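Local coordinates for protein chitinase A (Pteris ryukyuensis, PDB 4RL3) that probably hydrolyses the glycosidic bonds of chitin, this chain being the catalytic domain of a family 18 class III chitinase, at residues A[258-261]-A[262-265]. Numbering follows the deposited sequence.
Sequences AKFQ and YEQQ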
ATOM      1  N   ALA A 258      -9.658  19.780   2.912  1.00  9.42           N
ATOM      2  CA  ALA A 258     -10.598  19.087   2.029  1.00  9.10           C
ATOM      3  C   ALA A 258     -11.253  17.882   2.697  1.00  8.81           C
ATOM      4  O   ALA A 258     -12.233  17.347   2.183  1.00  8.77           O
ATOM      5  CB  ALA A 258      -9.919  18.652   0.733  1.00  8.96           C
ATOM      6  N   LYS A 259     -10.717  17.459   3.834  1.00  8.56           N
ATOM      7  CA  LYS A 259     -11.204  16.277   4.537  1.00  8.53           C
ATOM      8  C   LYS A 259     -11.312  15.078   3.568  1.00  7.72           C
ATOM      9  O   LYS A 259     -10.348  14.832   2.825  1.00  7.30           O
ATOM     10  CB  LYS A 259     -12.462  16.605   5.358  1.00  9.33           C
ATOM     11  CG  LYS A 259     -12.172  17.569   6.517  1.00 10.28           C
ATOM     12  CD  LYS A 259     -11.304  16.909   7.584  1.00 11.37           C
ATOM     13  CE  LYS A 259     -11.252  17.672   8.901  1.00 12.77           C
ATOM     14  NZ  LYS A 259     -10.856  16.783  10.029  1.00 13.57           N
ATOM     15  N   PHE A 260     -12.423  14.343   3.556  1.00  7.07           N
ATOM     16  CA  PHE A 260     -12.487  13.075   2.826  1.00  6.67           C
ATOM     17  C   PHE A 260     -13.291  13.114   1.528  1.00  6.33           C
ATOM     18  O   PHE A 260     -13.728  12.076   1.039  1.00  6.04           O
ATOM     19  CB  PHE A 260     -13.021  11.968   3.738  1.00  6.70           C
ATOM     20  CG  PHE A 260     -12.121  11.651   4.899  1.00  6.76           C
ATOM     21  CD1 PHE A 260     -11.132  10.676   4.779  1.00  6.78           C
ATOM     22  CD2 PHE A 260     -12.258  12.310   6.109  1.00  6.80           C
ATOM     23  CE1 PHE A 260     -10.302  10.371   5.847  1.00  6.82           C
ATOM     24  CE2 PHE A 260     -11.421  12.009   7.175  1.00  6.90           C
ATOM     25  CZ  PHE A 260     -10.452  11.036   7.046  1.00  6.88           C
ATOM     26  N   GLN A 261     -13.472  14.297   0.955  1.00  6.06           N
ATOM     27  CA  GLN A 261     -14.294  14.404  -0.243  1.00  6.19           C
ATOM     28  C   GLN A 261     -13.719  13.640  -1.428  1.00  6.00           C
ATOM     29  O   GLN A 261     -14.472  13.117  -2.246  1.00  5.90           O
ATOM     30  CB  GLN A 261     -14.573  15.862  -0.619  1.00  6.43           C
ATOM     31  CG  GLN A 261     -13.381  16.668  -1.111  1.00  6.69           C
ATOM     32  CD  GLN A 261     -13.696  18.151  -1.135  1.00  6.99           C
ATOM     33  OE1 GLN A 261     -14.284  18.664  -2.093  1.00  7.71           O
ATOM     34  NE2 GLN A 261     -13.326  18.842  -0.070  1.00  7.01           N
ATOM     35  N   TYR A 262     -12.397  13.547  -1.531  1.00  6.04           N
ATOM     36  CA  TYR A 262     -11.805  12.846  -2.673  1.00  6.11           C
ATOM     37  C   TYR A 262     -11.863  11.315  -2.543  1.00  6.04           C
ATOM     38  O   TYR A 262     -11.977  10.616  -3.550  1.00  5.87           O
ATOM     39  CB  TYR A 262     -10.383  13.338  -2.925  1.00  6.32           C
ATOM     40  CG  TYR A 262     -10.346  14.795  -3.286  1.00  6.69           C
ATOM     41  CD1 TYR A 262     -11.016  15.263  -4.413  1.00  7.01           C
ATOM     42  CD2 TYR A 262      -9.659  15.713  -2.503  1.00  6.99           C
ATOM     43  CE1 TYR A 262     -10.992  16.600  -4.758  1.00  7.28           C
ATOM     44  CE2 TYR A 262      -9.627  17.058  -2.847  1.00  7.30           C
ATOM     45  CZ  TYR A 262     -10.296  17.487  -3.971  1.00  7.36           C
ATOM     46  OH  TYR A 262     -10.262  18.826  -4.306  1.00  8.42           O
ATOM     47  N   GLU A 263     -11.843  10.804  -1.310  1.00  5.92           N
ATOM     48  CA  GLU A 263     -12.108   9.382  -1.070  1.00  5.87           C
ATOM     49  C   GLU A 263     -13.475   9.018  -1.634  1.00  5.89           C
ATOM     50  O   GLU A 263     -13.649   7.990  -2.296  1.00  5.69           O
ATOM     51  CB  GLU A 263     -12.109   9.067   0.428  1.00  5.89           C
ATOM     52  CG  GLU A 263     -10.749   8.827   1.075  1.00  5.91           C
ATOM     53  CD  GLU A 263      -9.950  10.086   1.364  1.00  5.98           C
ATOM     54  OE1 GLU A 263      -8.847   9.949   1.934  1.00  6.02           O
ATOM     55  OE2 GLU A 263     -10.390  11.218   1.047  1.00  6.13           O
ATOM     56  N   GLN A 264     -14.456   9.858  -1.339  1.00  5.76           N
ATOM     57  CA  GLN A 264     -15.816   9.623  -1.814  1.00  5.94           C
ATOM     58  C   GLN A 264     -15.899   9.697  -3.333  1.00  5.95           C
ATOM     59  O   GLN A 264     -16.486   8.819  -3.981  1.00  5.85           O
ATOM     60  CB  GLN A 264     -16.762  10.634  -1.171  1.00  6.10           C
ATOM     61  CG  GLN A 264     -18.192  10.582  -1.687  1.00  6.51           C
ATOM     62  CD  GLN A 264     -18.421  11.470  -2.894  1.00  6.75           C
ATOM     63  OE1 GLN A 264     -18.900  11.021  -3.947  1.00  7.72           O
ATOM     64  NE2 GLN A 264     -18.053  12.714  -2.769  1.00  6.61           N
ATOM     65  N   GLN A 265     -15.331  10.752  -3.886  1.00  6.00           N
ATOM     66  CA  GLN A 265     -15.324  10.924  -5.328  1.00  6.10           C
ATOM     67  C   GLN A 265     -14.665   9.758  -6.049  1.00  6.16           C
ATOM     68  O   GLN A 265     -15.175   9.308  -7.063  1.00  6.18           O
ATOM     69  CB  GLN A 265     -14.655  12.227  -5.710  1.00  6.36           C
ATOM     70  CG  GLN A 265     -15.514  13.427  -5.377  1.00  6.51           C
ATOM     71  CD  GLN A 265     -14.811  14.703  -5.738  1.00  6.77           C
ATOM     72  OE1 GLN A 265     -14.244  14.799  -6.829  1.00  7.31           O
ATOM     73  NE2 GLN A 265     -14.823  15.683  -4.838  1.00  6.82           N
TER
HETATM   74  O   HOH W   1     -10.117  13.886   0.324  1.00  4.74           O
HETATM   75  O   HOH W   2     -14.342  18.567  -4.787  1.00  8.76           O
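Gln261 CG sits over the centre of one face of the Tyr262 ring, 4.0 Å from its centroid, a CH-pi contact between neighbours at the start of a helix. The first torsion of Gln261 (chi1 69°) swings CG between the backbone N and the carbonyl carbon; from there the extended chain runs alongside the ring. Ala258 CB adds an apolar touch, 3.9 Å from Tyr262 CE2. Phe260, the N-cap residue, meets Glu263 obliquely, with CD1 3.7 Å from Glu263 CD and the ring and carboxylate planes 59° apart.

Among the polar contacts, Gln261 NE2 reaches back across the type II' turn of 258-261 to Ala258 O at 2.9 Å, on a lone pair in the carbonyl plane and nearly straight at 170°. The backbone bond from Gln264 N to Phe260 O is weak, that from Gln265 N to Gln261 O (3.0 Å) firmer. One water joins Lys259 O, Tyr262 N and Glu263 OE2, the last at 2.8 Å, and thereby satisfies a first-turn amide; a second bridges Gln261 OE1 and Gln265 NE2. Glu263 bends at its second torsion back toward the N-cap, its OE1 bonded to Ser253 OG. An alanine in place of Glu263 is likely to deprive the water on Lys259 O and Tyr262 N, and Ser253, of an acceptor and to remove the carboxylate packed against Phe260 CD1.

The turn thus leads from helix 250-254 into helix 261-271, the last of this TIM-barrel domain, with Phe260 packed on Asp19, Val20 and Pro21 and Tyr262 against helix 226-238.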